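Local coordinates for protein putative aminotransferase (Actinomadura melliaura, PDB 4ZWV) that probably acts as a pyridoxal phosphate-dependent sugar aminotransferase in making the aminopentose of the indolocarbazole AT2433, at residues 63-67 with 210-215; 160-166 with 180-186; 98-102 with 114-118; 322-326 with 337-341. All coordinates share one frame; numbering follows the deposited sequence.

Contact 1. Residues 63-67 with 210-215; sequences LALRL and RAMLRR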
loop_
_atom_site.group_PDB
_atom_site.type_symbol
_atom_site.label_atom_id
_atom_site.label_comp_id
_atom_site.label_asym_id
_atom_site.label_seq_id
_atom_site.Cartn_x
_atom_site.Cartn_y
_atom_site.Cartn_z
ATOM N N LEU A 63 0.816 -1.697 -9.707
ATOM C CA LEU A 63 1.452 -2.919 -10.190
ATOM C C LEU A 63 1.226 -3.109 -11.690
ATOM O O LEU A 63 2.160 -3.433 -12.423
ATOM C CB LEU A 63 0.932 -4.126 -9.408
ATOM C CG LEU A 63 1.396 -5.514 -9.843
ATOM C CD1 LEU A 63 2.918 -5.587 -9.903
ATOM C CD2 LEU A 63 0.872 -6.536 -8.859
ATOM N N ALA A 64 -0.002 -2.883 -12.160
ATOM C CA ALA A 64 -0.277 -3.022 -13.595
ATOM C C ALA A 64 0.624 -2.109 -14.434
ATOM O O ALA A 64 1.176 -2.538 -15.456
ATOM C CB ALA A 64 -1.754 -2.736 -13.879
ATOM N N LEU A 65 0.802 -0.865 -13.985
ATOM C CA LEU A 65 1.654 0.075 -14.708
ATOM C C LEU A 65 3.111 -0.382 -14.677
ATOM O O LEU A 65 3.837 -0.236 -15.660
ATOM C CB LEU A 65 1.510 1.480 -14.120
ATOM C CG LEU A 65 0.192 2.184 -14.469
ATOM C CD1 LEU A 65 -0.008 3.372 -13.533
ATOM C CD2 LEU A 65 0.184 2.650 -15.919
ATOM N N ARG A 66 3.561 -0.935 -13.554
ATOM C CA ARG A 66 4.951 -1.391 -13.493
ATOM C C ARG A 66 5.194 -2.571 -14.429
ATOM O O ARG A 66 6.309 -2.749 -14.924
ATOM C CB ARG A 66 5.347 -1.770 -12.065
ATOM C CG ARG A 66 5.373 -0.605 -11.094
ATOM C CD ARG A 66 6.502 0.386 -11.369
ATOM N NE ARG A 66 6.413 1.558 -10.492
ATOM C CZ ARG A 66 7.323 2.530 -10.417
ATOM N NH1 ARG A 66 7.135 3.548 -9.578
ATOM N NH2 ARG A 66 8.422 2.478 -11.156
ATOM N N LEU A 67 4.151 -3.356 -14.698
ATOM C CA LEU A 67 4.305 -4.532 -15.560
ATOM C C LEU A 67 4.455 -4.195 -17.047
ATOM O O LEU A 67 4.807 -5.058 -17.855
ATOM C CB LEU A 67 3.113 -5.478 -15.362
ATOM C CG LEU A 67 3.074 -6.167 -13.986
ATOM C CD1 LEU A 67 1.737 -6.838 -13.769
ATOM C CD2 LEU A 67 4.191 -7.195 -13.871
ATOM N N ARG A 210 4.763 -12.689 -13.442
ATOM C CA ARG A 210 5.467 -11.479 -13.005
ATOM C C ARG A 210 4.687 -10.742 -11.923
ATOM O O ARG A 210 5.270 -10.239 -10.954
ATOM C CB ARG A 210 5.731 -10.541 -14.185
ATOM C CG ARG A 210 6.683 -11.120 -15.214
ATOM C CD ARG A 210 6.798 -10.197 -16.418
ATOM N NE ARG A 210 7.355 -8.907 -16.019
ATOM C CZ ARG A 210 6.952 -7.726 -16.478
ATOM N NH1 ARG A 210 5.980 -7.643 -17.380
ATOM N NH2 ARG A 210 7.532 -6.619 -16.030
ATOM N N ALA A 211 3.363 -10.701 -12.060
ATOM C CA ALA A 211 2.525 -10.028 -11.076
ATOM C C ALA A 211 2.599 -10.692 -9.713
ATOM O O ALA A 211 2.654 -10.017 -8.688
ATOM C CB ALA A 211 1.062 -9.989 -11.547
HETATM N N MSE A 212 2.605 -12.022 -9.703
HETATM C CA MSE A 212 2.674 -12.769 -8.452
HETATM C C MSE A 212 3.989 -12.575 -7.719
HETATM O O MSE A 212 4.036 -12.661 -6.494
HETATM C CB MSE A 212 2.455 -14.252 -8.703
HETATM C CG MSE A 212 1.028 -14.578 -9.038
HETATM SE SE MSE A 212 0.764 -16.489 -9.072
HETATM C CE MSE A 212 1.563 -16.855 -10.787
ATOM N N LEU A 213 5.059 -12.339 -8.469
ATOM C CA LEU A 213 6.344 -12.020 -7.857
ATOM C C LEU A 213 6.411 -10.563 -7.399
ATOM O O LEU A 213 6.782 -10.271 -6.250
ATOM C CB LEU A 213 7.494 -12.310 -8.835
ATOM C CG LEU A 213 7.853 -13.779 -9.038
ATOM C CD1 LEU A 213 8.783 -13.901 -10.234
ATOM C CD2 LEU A 213 8.506 -14.336 -7.788
ATOM N N ARG A 214 6.067 -9.638 -8.289
ATOM C CA ARG A 214 6.291 -8.230 -7.999
ATOM C C ARG A 214 5.322 -7.660 -6.971
ATOM O O ARG A 214 5.602 -6.619 -6.393
ATOM C CB ARG A 214 6.236 -7.407 -9.285
ATOM C CG ARG A 214 7.311 -7.822 -10.299
ATOM C CD ARG A 214 7.399 -6.824 -11.445
ATOM N NE ARG A 214 8.120 -5.635 -11.012
ATOM C CZ ARG A 214 8.484 -4.633 -11.807
ATOM N NH1 ARG A 214 8.194 -4.657 -13.099
ATOM N NH2 ARG A 214 9.139 -3.596 -11.302
ATOM N N ARG A 215 4.217 -8.350 -6.693
ATOM C CA ARG A 215 3.310 -7.846 -5.671
ATOM C C ARG A 215 3.903 -7.969 -4.266
ATOM O O ARG A 215 3.393 -7.355 -3.337
ATOM C CB ARG A 215 1.968 -8.570 -5.722
ATOM C CG ARG A 215 2.034 -9.974 -5.196
ATOM C CD ARG A 215 0.648 -10.570 -5.056
ATOM N NE ARG A 215 0.791 -11.993 -4.809
ATOM C CZ ARG A 215 -0.212 -12.857 -4.781
ATOM N NH1 ARG A 215 -1.468 -12.448 -4.964
ATOM N NH2 ARG A 215 0.054 -14.131 -4.546
HETATM O O HOH W 1 8.104 -4.181 -17.327
HETATM O O HOH W 2 9.301 -2.900 -15.191
#

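Contact 2. Residues 160-166 with 180-186; sequences EDCAHAW and NMCVFSF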
loop_
_atom_site.group_PDB
_atom_site.type_symbol
_atom_site.label_atom_id
_atom_site.label_comp_id
_atom_site.label_asym_id
_atom_site.label_seq_id
_atom_site.Cartn_x
_atom_site.Cartn_y
_atom_site.Cartn_z
ATOM N N GLU A 160 -7.895 -1.697 -17.361
ATOM C CA GLU A 160 -9.275 -1.384 -17.012
ATOM C C GLU A 160 -9.426 -1.185 -15.514
ATOM O O GLU A 160 -9.150 -2.102 -14.732
ATOM C CB GLU A 160 -10.227 -2.502 -17.454
ATOM C CG GLU A 160 -10.297 -2.731 -18.962
ATOM C CD GLU A 160 -11.185 -3.916 -19.309
ATOM O OE1 GLU A 160 -12.236 -4.096 -18.649
ATOM O OE2 GLU A 160 -10.828 -4.682 -20.222
ATOM N N ASP A 161 -9.864 0.008 -15.124
ATOM C CA ASP A 161 -10.153 0.301 -13.720
ATOM C C ASP A 161 -11.592 -0.120 -13.472
ATOM O O ASP A 161 -12.535 0.546 -13.911
ATOM C CB ASP A 161 -9.918 1.787 -13.411
ATOM C CG ASP A 161 -10.198 2.147 -11.962
ATOM O OD1 ASP A 161 -10.849 1.367 -11.248
ATOM O OD2 ASP A 161 -9.757 3.227 -11.527
ATOM N N CYS A 162 -11.738 -1.237 -12.763
ATOM C CA CYS A 162 -13.033 -1.855 -12.514
ATOM C C CYS A 162 -13.493 -1.648 -11.083
ATOM O O CYS A 162 -14.320 -2.412 -10.594
ATOM C CB CYS A 162 -12.968 -3.360 -12.797
ATOM S SG CYS A 162 -12.439 -3.802 -14.474
ATOM N N ALA A 163 -12.954 -0.642 -10.402
ATOM C CA ALA A 163 -13.292 -0.417 -8.993
ATOM C C ALA A 163 -14.792 -0.323 -8.704
ATOM O O ALA A 163 -15.253 -0.769 -7.645
ATOM C CB ALA A 163 -12.608 0.847 -8.490
ATOM N N HIS A 164 -15.552 0.256 -9.639
ATOM C CA HIS A 164 -16.992 0.447 -9.454
ATOM C C HIS A 164 -17.814 -0.673 -10.059
ATOM O O HIS A 164 -19.049 -0.627 -10.026
ATOM C CB HIS A 164 -17.454 1.753 -10.102
ATOM C CG HIS A 164 -16.942 2.974 -9.423
ATOM N ND1 HIS A 164 -17.204 4.246 -9.885
ATOM C CD2 HIS A 164 -16.199 3.124 -8.303
ATOM C CE1 HIS A 164 -16.642 5.127 -9.078
ATOM N NE2 HIS A 164 -16.022 4.473 -8.111
ATOM N N ALA A 165 -17.132 -1.662 -10.627
ATOM C CA ALA A 165 -17.792 -2.565 -11.562
ATOM C C ALA A 165 -17.639 -4.044 -11.216
ATOM O O ALA A 165 -17.684 -4.905 -12.092
ATOM C CB ALA A 165 -17.272 -2.295 -12.975
ATOM N N TRP A 166 -17.505 -4.365 -9.931
ATOM C CA TRP A 166 -17.575 -5.769 -9.566
ATOM C C TRP A 166 -18.885 -6.387 -10.091
ATOM O O TRP A 166 -19.968 -5.810 -9.947
ATOM C CB TRP A 166 -17.477 -5.974 -8.043
ATOM C CG TRP A 166 -17.487 -7.441 -7.732
ATOM C CD1 TRP A 166 -18.532 -8.174 -7.247
ATOM C CD2 TRP A 166 -16.416 -8.369 -7.958
ATOM N NE1 TRP A 166 -18.169 -9.495 -7.141
ATOM C CE2 TRP A 166 -16.881 -9.643 -7.582
ATOM C CE3 TRP A 166 -15.117 -8.244 -8.453
ATOM C CZ2 TRP A 166 -16.084 -10.782 -7.665
ATOM C CZ3 TRP A 166 -14.330 -9.375 -8.549
ATOM C CH2 TRP A 166 -14.815 -10.628 -8.155
ATOM N N ASN A 180 -7.536 -7.474 -21.572
ATOM C CA ASN A 180 -6.787 -6.418 -20.900
ATOM C C ASN A 180 -6.572 -6.758 -19.440
ATOM O O ASN A 180 -7.380 -7.475 -18.838
ATOM C CB ASN A 180 -7.515 -5.070 -20.956
ATOM C CG ASN A 180 -7.960 -4.703 -22.340
ATOM O OD1 ASN A 180 -7.164 -4.709 -23.282
ATOM N ND2 ASN A 180 -9.250 -4.393 -22.483
HETATM N N MSE A 181 -5.507 -6.217 -18.863
HETATM C CA MSE A 181 -5.377 -6.216 -17.415
HETATM C C MSE A 181 -6.534 -5.457 -16.804
HETATM O O MSE A 181 -6.920 -4.401 -17.309
HETATM C CB MSE A 181 -4.051 -5.586 -16.977
HETATM C CG MSE A 181 -2.841 -6.434 -17.343
HETATM SE SE MSE A 181 -1.231 -5.800 -16.477
HETATM C CE MSE A 181 -0.791 -4.424 -17.769
ATOM N N CYS A 182 -7.082 -5.995 -15.719
ATOM C CA CYS A 182 -8.195 -5.368 -15.008
ATOM C C CYS A 182 -7.856 -5.236 -13.550
ATOM O O CYS A 182 -7.207 -6.118 -12.990
ATOM C CB CYS A 182 -9.465 -6.192 -15.117
ATOM S SG CYS A 182 -10.106 -6.264 -16.774
ATOM N N VAL A 183 -8.298 -4.148 -12.937
ATOM C CA VAL A 183 -8.116 -3.982 -11.491
ATOM C C VAL A 183 -9.451 -3.760 -10.809
ATOM O O VAL A 183 -10.163 -2.798 -11.103
ATOM C CB VAL A 183 -7.175 -2.808 -11.127
ATOM C CG1 VAL A 183 -7.001 -2.740 -9.591
ATOM C CG2 VAL A 183 -5.817 -2.964 -11.823
ATOM N N PHE A 184 -9.797 -4.681 -9.916
ATOM C CA PHE A 184 -10.982 -4.542 -9.080
ATOM C C PHE A 184 -10.600 -3.992 -7.712
ATOM O O PHE A 184 -9.476 -4.182 -7.268
ATOM C CB PHE A 184 -11.676 -5.892 -8.924
ATOM C CG PHE A 184 -12.215 -6.442 -10.213
ATOM C CD1 PHE A 184 -11.429 -7.257 -11.018
ATOM C CD2 PHE A 184 -13.502 -6.131 -10.621
ATOM C CE1 PHE A 184 -11.926 -7.772 -12.216
ATOM C CE2 PHE A 184 -14.010 -6.640 -11.820
ATOM C CZ PHE A 184 -13.225 -7.463 -12.614
ATOM N N SER A 185 -11.534 -3.294 -7.072
ATOM C CA SER A 185 -11.329 -2.766 -5.723
ATOM C C SER A 185 -12.265 -3.423 -4.728
ATOM O O SER A 185 -13.468 -3.561 -5.004
ATOM C CB SER A 185 -11.563 -1.258 -5.678
ATOM O OG SER A 185 -11.602 -0.818 -4.315
ATOM N N PHE A 186 -11.707 -3.784 -3.567
ATOM C CA PHE A 186 -12.505 -4.305 -2.460
ATOM C C PHE A 186 -12.415 -3.367 -1.257
ATOM O O PHE A 186 -12.501 -3.787 -0.096
ATOM C CB PHE A 186 -12.049 -5.723 -2.093
ATOM C CG PHE A 186 -11.983 -6.661 -3.270
ATOM C CD1 PHE A 186 -13.011 -6.705 -4.211
ATOM C CD2 PHE A 186 -10.885 -7.486 -3.440
ATOM C CE1 PHE A 186 -12.936 -7.576 -5.298
ATOM C CE2 PHE A 186 -10.805 -8.345 -4.519
ATOM C CZ PHE A 186 -11.839 -8.389 -5.454
HETATM O O HOH W 3 -10.047 -7.717 -19.909
HETATM O O HOH W 4 -9.405 -0.121 -9.415
HETATM O O HOH W 5 -14.209 -3.821 -8.112
#

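Contact 3. Residues 98-102 with 114-118; sequences ITWVD and DLERK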
loop_
_atom_site.group_PDB
_atom_site.type_symbol
_atom_site.label_atom_id
_atom_site.label_comp_id
_atom_site.label_asym_id
_atom_site.label_seq_id
_atom_site.Cartn_x
_atom_site.Cartn_y
_atom_site.Cartn_z
ATOM N N ILE A 98 0.283 12.433 -17.627
ATOM C CA ILE A 98 -1.119 12.207 -17.968
ATOM C C ILE A 98 -1.502 13.074 -19.166
ATOM O O ILE A 98 -1.226 14.276 -19.178
ATOM C CB ILE A 98 -2.060 12.541 -16.801
ATOM C CG1 ILE A 98 -1.733 11.699 -15.565
ATOM C CG2 ILE A 98 -3.511 12.316 -17.201
ATOM C CD1 ILE A 98 -2.420 12.197 -14.299
ATOM N N THR A 99 -2.129 12.470 -20.173
ATOM C CA THR A 99 -2.776 13.237 -21.226
ATOM C C THR A 99 -4.270 13.003 -21.070
ATOM O O THR A 99 -4.751 11.871 -21.204
ATOM C CB THR A 99 -2.308 12.827 -22.621
ATOM O OG1 THR A 99 -0.924 13.165 -22.776
ATOM C CG2 THR A 99 -3.123 13.548 -23.686
ATOM N N TRP A 100 -4.996 14.071 -20.746
ATOM C CA TRP A 100 -6.419 13.935 -20.464
ATOM C C TRP A 100 -7.226 13.628 -21.713
ATOM O O TRP A 100 -7.013 14.228 -22.763
ATOM C CB TRP A 100 -6.994 15.206 -19.828
ATOM C CG TRP A 100 -6.412 15.590 -18.510
ATOM C CD1 TRP A 100 -5.808 16.775 -18.203
ATOM C CD2 TRP A 100 -6.405 14.809 -17.302
ATOM N NE1 TRP A 100 -5.403 16.775 -16.891
ATOM C CE2 TRP A 100 -5.768 15.588 -16.310
ATOM C CE3 TRP A 100 -6.871 13.530 -16.966
ATOM C CZ2 TRP A 100 -5.584 15.129 -15.000
ATOM C CZ3 TRP A 100 -6.688 13.074 -15.664
ATOM C CH2 TRP A 100 -6.051 13.870 -14.703
ATOM N N VAL A 101 -8.163 12.699 -21.561
ATOM C CA VAL A 101 -9.140 12.376 -22.591
ATOM C C VAL A 101 -10.508 12.854 -22.117
ATOM O O VAL A 101 -10.841 12.750 -20.926
ATOM C CB VAL A 101 -9.171 10.862 -22.885
ATOM C CG1 VAL A 101 -10.124 10.534 -24.047
ATOM C CG2 VAL A 101 -7.762 10.370 -23.211
ATOM N N ASP A 102 -11.285 13.382 -23.055
ATOM C CA ASP A 102 -12.592 13.939 -22.751
ATOM C C ASP A 102 -13.577 12.845 -22.377
ATOM O O ASP A 102 -13.295 11.646 -22.497
ATOM C CB ASP A 102 -13.108 14.728 -23.955
ATOM C CG ASP A 102 -14.033 15.878 -23.575
ATOM O OD1 ASP A 102 -14.506 15.939 -22.418
ATOM O OD2 ASP A 102 -14.262 16.728 -24.459
ATOM N N ASP A 114 -12.235 10.973 -28.898
ATOM C CA ASP A 114 -11.159 11.821 -28.401
ATOM C C ASP A 114 -9.932 10.968 -28.092
ATOM O O ASP A 114 -8.809 11.374 -28.368
ATOM C CB ASP A 114 -11.613 12.597 -27.160
ATOM C CG ASP A 114 -10.679 13.741 -26.808
ATOM O OD1 ASP A 114 -10.320 14.524 -27.723
ATOM O OD2 ASP A 114 -10.308 13.867 -25.622
ATOM N N LEU A 115 -10.158 9.779 -27.544
ATOM C CA LEU A 115 -9.063 8.851 -27.300
ATOM C C LEU A 115 -8.276 8.580 -28.575
ATOM O O LEU A 115 -7.049 8.712 -28.601
ATOM C CB LEU A 115 -9.579 7.534 -26.730
ATOM C CG LEU A 115 -8.481 6.467 -26.639
ATOM C CD1 LEU A 115 -7.406 6.859 -25.630
ATOM C CD2 LEU A 115 -9.087 5.126 -26.289
ATOM N N GLU A 116 -8.980 8.224 -29.643
ATOM C CA GLU A 116 -8.283 7.862 -30.869
ATOM C C GLU A 116 -7.477 9.046 -31.420
ATOM O O GLU A 116 -6.353 8.865 -31.908
ATOM C CB GLU A 116 -9.254 7.334 -31.923
ATOM C CG GLU A 116 -8.504 6.896 -33.181
ATOM C CD GLU A 116 -9.250 5.889 -34.032
ATOM O OE1 GLU A 116 -10.485 5.763 -33.891
ATOM O OE2 GLU A 116 -8.583 5.229 -34.861
ATOM N N ARG A 117 -8.016 10.257 -31.297
ATOM C CA ARG A 117 -7.297 11.445 -31.757
ATOM C C ARG A 117 -6.032 11.721 -30.941
ATOM O O ARG A 117 -5.100 12.368 -31.432
ATOM C CB ARG A 117 -8.202 12.676 -31.705
ATOM C CG ARG A 117 -9.314 12.678 -32.740
ATOM C CD ARG A 117 -10.008 14.035 -32.790
ATOM N NE ARG A 117 -10.566 14.425 -31.502
ATOM C CZ ARG A 117 -11.846 14.288 -31.164
ATOM N NH1 ARG A 117 -12.725 13.772 -32.022
ATOM N NH2 ARG A 117 -12.250 14.684 -29.967
ATOM N N LYS A 118 -5.988 11.238 -29.701
ATOM C CA LYS A 118 -4.888 11.609 -28.812
ATOM C C LYS A 118 -3.797 10.551 -28.669
ATOM O O LYS A 118 -2.759 10.805 -28.066
ATOM C CB LYS A 118 -5.449 11.985 -27.444
ATOM C CG LYS A 118 -6.106 13.362 -27.478
ATOM C CD LYS A 118 -6.837 13.681 -26.193
ATOM C CE LYS A 118 -7.244 15.148 -26.178
ATOM N NZ LYS A 118 -8.186 15.451 -25.064
#

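Contact 4. Residues 322-326 with 337-341; sequences RRNDE and LPGLD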
loop_
_atom_site.group_PDB
_atom_site.type_symbol
_atom_site.label_atom_id
_atom_site.label_comp_id
_atom_site.label_asym_id
_atom_site.label_seq_id
_atom_site.Cartn_x
_atom_site.Cartn_y
_atom_site.Cartn_z
ATOM N N ARG A 322 -14.034 15.275 -7.267
ATOM C CA ARG A 322 -13.809 16.444 -8.115
ATOM C C ARG A 322 -13.129 15.975 -9.408
ATOM O O ARG A 322 -12.279 15.082 -9.365
ATOM C CB ARG A 322 -12.944 17.482 -7.395
ATOM C CG ARG A 322 -12.709 18.746 -8.186
ATOM C CD ARG A 322 -11.787 19.715 -7.446
ATOM N NE ARG A 322 -11.704 20.990 -8.153
ATOM C CZ ARG A 322 -11.141 22.090 -7.667
ATOM N NH1 ARG A 322 -10.616 22.085 -6.451
ATOM N NH2 ARG A 322 -11.108 23.198 -8.399
ATOM N N ARG A 323 -13.495 16.550 -10.554
ATOM C CA ARG A 323 -12.768 16.220 -11.784
ATOM C C ARG A 323 -11.266 16.450 -11.559
ATOM O O ARG A 323 -10.859 17.520 -11.086
ATOM C CB ARG A 323 -13.292 17.036 -12.980
ATOM C CG ARG A 323 -13.269 18.552 -12.800
ATOM C CD ARG A 323 -13.916 19.271 -13.999
ATOM N NE ARG A 323 -13.075 19.223 -15.194
ATOM C CZ ARG A 323 -13.438 19.739 -16.363
ATOM N NH1 ARG A 323 -14.628 20.328 -16.484
ATOM N NH2 ARG A 323 -12.625 19.660 -17.407
ATOM N N ASN A 324 -10.445 15.440 -11.866
ATOM C CA ASN A 324 -9.064 15.422 -11.361
ATOM C C ASN A 324 -8.184 16.476 -12.029
ATOM O O ASN A 324 -7.156 16.881 -11.471
ATOM C CB ASN A 324 -8.400 14.054 -11.569
ATOM C CG ASN A 324 -9.075 12.907 -10.811
ATOM O OD1 ASN A 324 -8.628 11.770 -10.928
ATOM N ND2 ASN A 324 -10.149 13.179 -10.069
ATOM N N ASP A 325 -8.584 16.911 -13.223
ATOM C CA ASP A 325 -7.786 17.871 -13.982
ATOM C C ASP A 325 -7.835 19.272 -13.379
ATOM O O ASP A 325 -7.053 20.134 -13.771
ATOM C CB ASP A 325 -8.233 17.904 -15.467
ATOM C CG ASP A 325 -9.697 18.309 -15.657
ATOM O OD1 ASP A 325 -10.552 17.979 -14.809
ATOM O OD2 ASP A 325 -9.997 18.955 -16.693
ATOM N N GLU A 326 -8.720 19.488 -12.407
ATOM C CA GLU A 326 -8.802 20.789 -11.729
ATOM C C GLU A 326 -7.854 20.918 -10.523
ATOM O O GLU A 326 -7.691 22.015 -9.979
ATOM C CB GLU A 326 -10.241 21.064 -11.275
ATOM C CG GLU A 326 -11.158 21.496 -12.412
ATOM C CD GLU A 326 -12.548 21.899 -11.946
ATOM O OE1 GLU A 326 -12.854 21.777 -10.746
ATOM O OE2 GLU A 326 -13.352 22.348 -12.793
ATOM N N LEU A 337 -11.523 20.285 -22.409
ATOM C CA LEU A 337 -12.377 19.105 -22.447
ATOM C C LEU A 337 -13.836 19.544 -22.509
ATOM O O LEU A 337 -14.539 19.518 -21.504
ATOM C CB LEU A 337 -12.134 18.218 -21.221
ATOM C CG LEU A 337 -10.694 17.749 -21.018
ATOM C CD1 LEU A 337 -10.543 17.031 -19.676
ATOM C CD2 LEU A 337 -10.258 16.840 -22.153
ATOM N N PRO A 338 -14.291 19.955 -23.697
ATOM C CA PRO A 338 -15.620 20.554 -23.837
ATOM C C PRO A 338 -16.750 19.564 -23.530
ATOM O O PRO A 338 -17.809 19.995 -23.065
ATOM C CB PRO A 338 -15.657 20.999 -25.302
ATOM C CG PRO A 338 -14.650 20.151 -25.986
ATOM C CD PRO A 338 -13.561 19.907 -24.973
ATOM N N GLY A 339 -16.532 18.275 -23.777
ATOM C CA GLY A 339 -17.539 17.274 -23.452
ATOM C C GLY A 339 -17.797 17.239 -21.955
ATOM O O GLY A 339 -18.932 17.345 -21.495
ATOM N N LEU A 340 -16.724 17.106 -21.186
ATOM C CA LEU A 340 -16.846 17.118 -19.734
ATOM C C LEU A 340 -17.407 18.454 -19.242
ATOM O O LEU A 340 -18.260 18.480 -18.356
ATOM C CB LEU A 340 -15.494 16.824 -19.083
ATOM C CG LEU A 340 -15.456 16.801 -17.554
ATOM C CD1 LEU A 340 -16.572 15.901 -17.013
ATOM C CD2 LEU A 340 -14.089 16.327 -17.068
ATOM N N ASP A 341 -16.928 19.558 -19.812
ATOM C CA ASP A 341 -17.433 20.883 -19.444
ATOM C C ASP A 341 -18.957 20.959 -19.597
ATOM O O ASP A 341 -19.632 21.613 -18.803
ATOM C CB ASP A 341 -16.790 21.990 -20.293
ATOM C CG ASP A 341 -15.312 22.189 -20.003
ATOM O OD1 ASP A 341 -14.827 21.753 -18.935
ATOM O OD2 ASP A 341 -14.638 22.809 -20.854
HETATM O O HOH W 6 -12.097 21.563 -19.910
#

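Contact 1. Residues 63-67 with 210-215
L63 and R215 bring their CA atoms to 6.9 Å where the last turns of helices 57-66 and 205-214 come side by side, the closest backbone pairing between 63-67 and 210-215. Two leucines carry the apolar part of the contact. L63 turns its CG opposite its backbone N (chi1 175°), which splits its methyl groups between two residues of the partner helix: CD1 lies 3.8 Å from R214 CB, while CD2 reaches CB of R215. One turn later L67 slides past R210 in the opposing direction. Its CD1 packs 3.9 Å from A211 CB, and its CD2 covers one face of the R210 guanidinium, 3.8 Å above the centre of the plane. The two helices pack on the large mixed sheet of the aminotransferase fold, with L63, L67 and A211 all resting on L200 of strand 198-201. On the polar side of the contact, R210 bends at chi3 (62°) and sends NH1 to L67 O at 2.9 Å, nearly in the guanidinium plane and onto a lone pair of the carbonyl. E234 forms a salt bridge with its NE. R214 is held mainly by W235, whose backbone O accepts from NE and whose ring makes a cation-pi contact; R66 CB covers part of one guanidinium face. Two waters bridge the arginines to R66 O. One accepts from R210 NH2 at 2.8 Å and donates weakly to R66 O, and the other accepts from R214 NH1 at 2.9 Å and donates to the same R66 O at 3.0 Å.

Contact 2. Residues 160-166 with 180-186
N180 ND2 donates a nearly straight bond of 2.8 Å to E160 OE2, meeting the anti side of the carboxylate, with the amide and carboxylate planes turned 72° apart. E160 OE1 turns to H130 instead. M181 then accepts at its O from E160 N at 2.9 Å. C182 puts its SG alongside the E160 carboxylate, 3.6 Å from OE1. V183 bonds through both its N and its O, N to E160 O at 2.9 Å and O to C162 N at 2.8 Å, which completes the parallel ladder. F184 is sandwiched: C162, its SG anti to the carbonyl carbon (chi1 -57°), lays both CB and SG over one face, and the edge of W166 approaches the other in a T-shaped pair with centroids 5.1 Å apart. S185 packs CB against A163 CB at 3.7 Å; its OG, bonded to Q187 N, also binds the phosphate of the pyridoxal-modified lysine at 190. F186 ends the run with its edge toward the W166 face. Strand 181-185 thus lies between parallel 157-161 and antiparallel 198-201, with L42 and L46 of helix 33-46 covering the aromatic cluster and L61 of helix 57-66 packing on V183.

Contact 3. Residues 98-102 with 114-118
V101 lays its CG1 against the backbone of the helix at L115, 3.6 Å from L115 N and 4.1 Å from L115 CB, as it passes the D114 side chain. With CG1 opposite the backbone N (chi1 -176°), the same methyl also comes to 3.7 Å from D114 OD2. That oxygen is gripped twice. D102 N donates to it at 2.8 Å from the anti side, somewhat out of the carboxylate plane, and K118 NZ is met by its syn lone pair at 2.7 Å in a salt bridge. K118 is stretched beyond CG, and the reach lets NZ bond W100 O at 2.9 Å as well. One ammonium group therefore ties the last carbonyl of the strand to the helix carboxylate, which in turn holds the N-H of the next peptide, at D102. D114 OD1 takes a further salt bridge from R117 NH2, whose guanidinium is tilted relative to the bond. Such converging positive groups would be expected to favour an ionised D114. The axes of strand 98-100 and helix 114-118 pass 10.2 Å apart at 134°. L115 and K118 also touch L78 of strand 76-79, as befits a beta-alpha-beta crossover: helix 112-118 links the edge strand 97-100 to the parallel strand 123-129 by passing over strand 76-79.

Contact 4. Residues 322-326 with 337-341
R323 sets CG between its own backbone N and carbonyl carbon (chi1 56°) and bends again at chi3 (-73°), a path that carries its guanidinium across to L340 and D341. L340 comes from the opposing direction and places CD2 over the centre of one guanidinium face, 3.4 Å above the plane. D341 meets the edge instead: its OD1 takes NH1 at 2.8 Å, the donor lying nearly along the C-O axis, and a weak bond from NH2 at 3.4 Å. Both nitrogens address OD1 alone, and the carboxylate and guanidinium planes are 38° apart. The pairing with D325 is of another kind, side-on with one oxygen for each nitrogen. NE donates almost straight to D325 OD1 at 2.8 Å and NH2 to OD2 at 2.8 Å, both oxygens using their syn lone pairs. L337 packs beside this pair, its CD1 3.6 Å from D325 OD2, and occupies the N-cap position of helix 338-344. A water bridges the groups, accepting from L337 N at 2.9 Å and from R323 NH2 and probably donating to D341 OD1. Beyond the two segments, Y344 makes a cation-pi contact with R323. The join between the short 3-10 segment 324-326 and the first turn of the helix is thus electrostatic at the guanidinium edge and apolar over one face, where L340 packs. The carboxylates around R323 would be expected to stabilise its positive charge, with R334 sharing D325 through a salt bridge to OD2, and the side-on pair with D325 fixes the rotation of its plane.

Contacts 1 and 2 meet through the selenomethionine at M181, whose CE lies 3.6 Å from A64 O, so the helix pair backs directly onto the central sheet. Contacts 3 and 4 are coupled more closely: the D102 carboxylate probably hydrogen-bonds G339 N through OD2 and L340 N through OD1, each at 2.8 Å, joining the end of strand 97-100 to the start of helix 338-344. Contact 2 alone holds cofactor-binding residues, H164 and S185; contact 1 lies on helix 57-66, which starts at G57 of the same site. Contacts 3 and 4 lie away from it, their centres about 21 and 22 Å from that of contact 2.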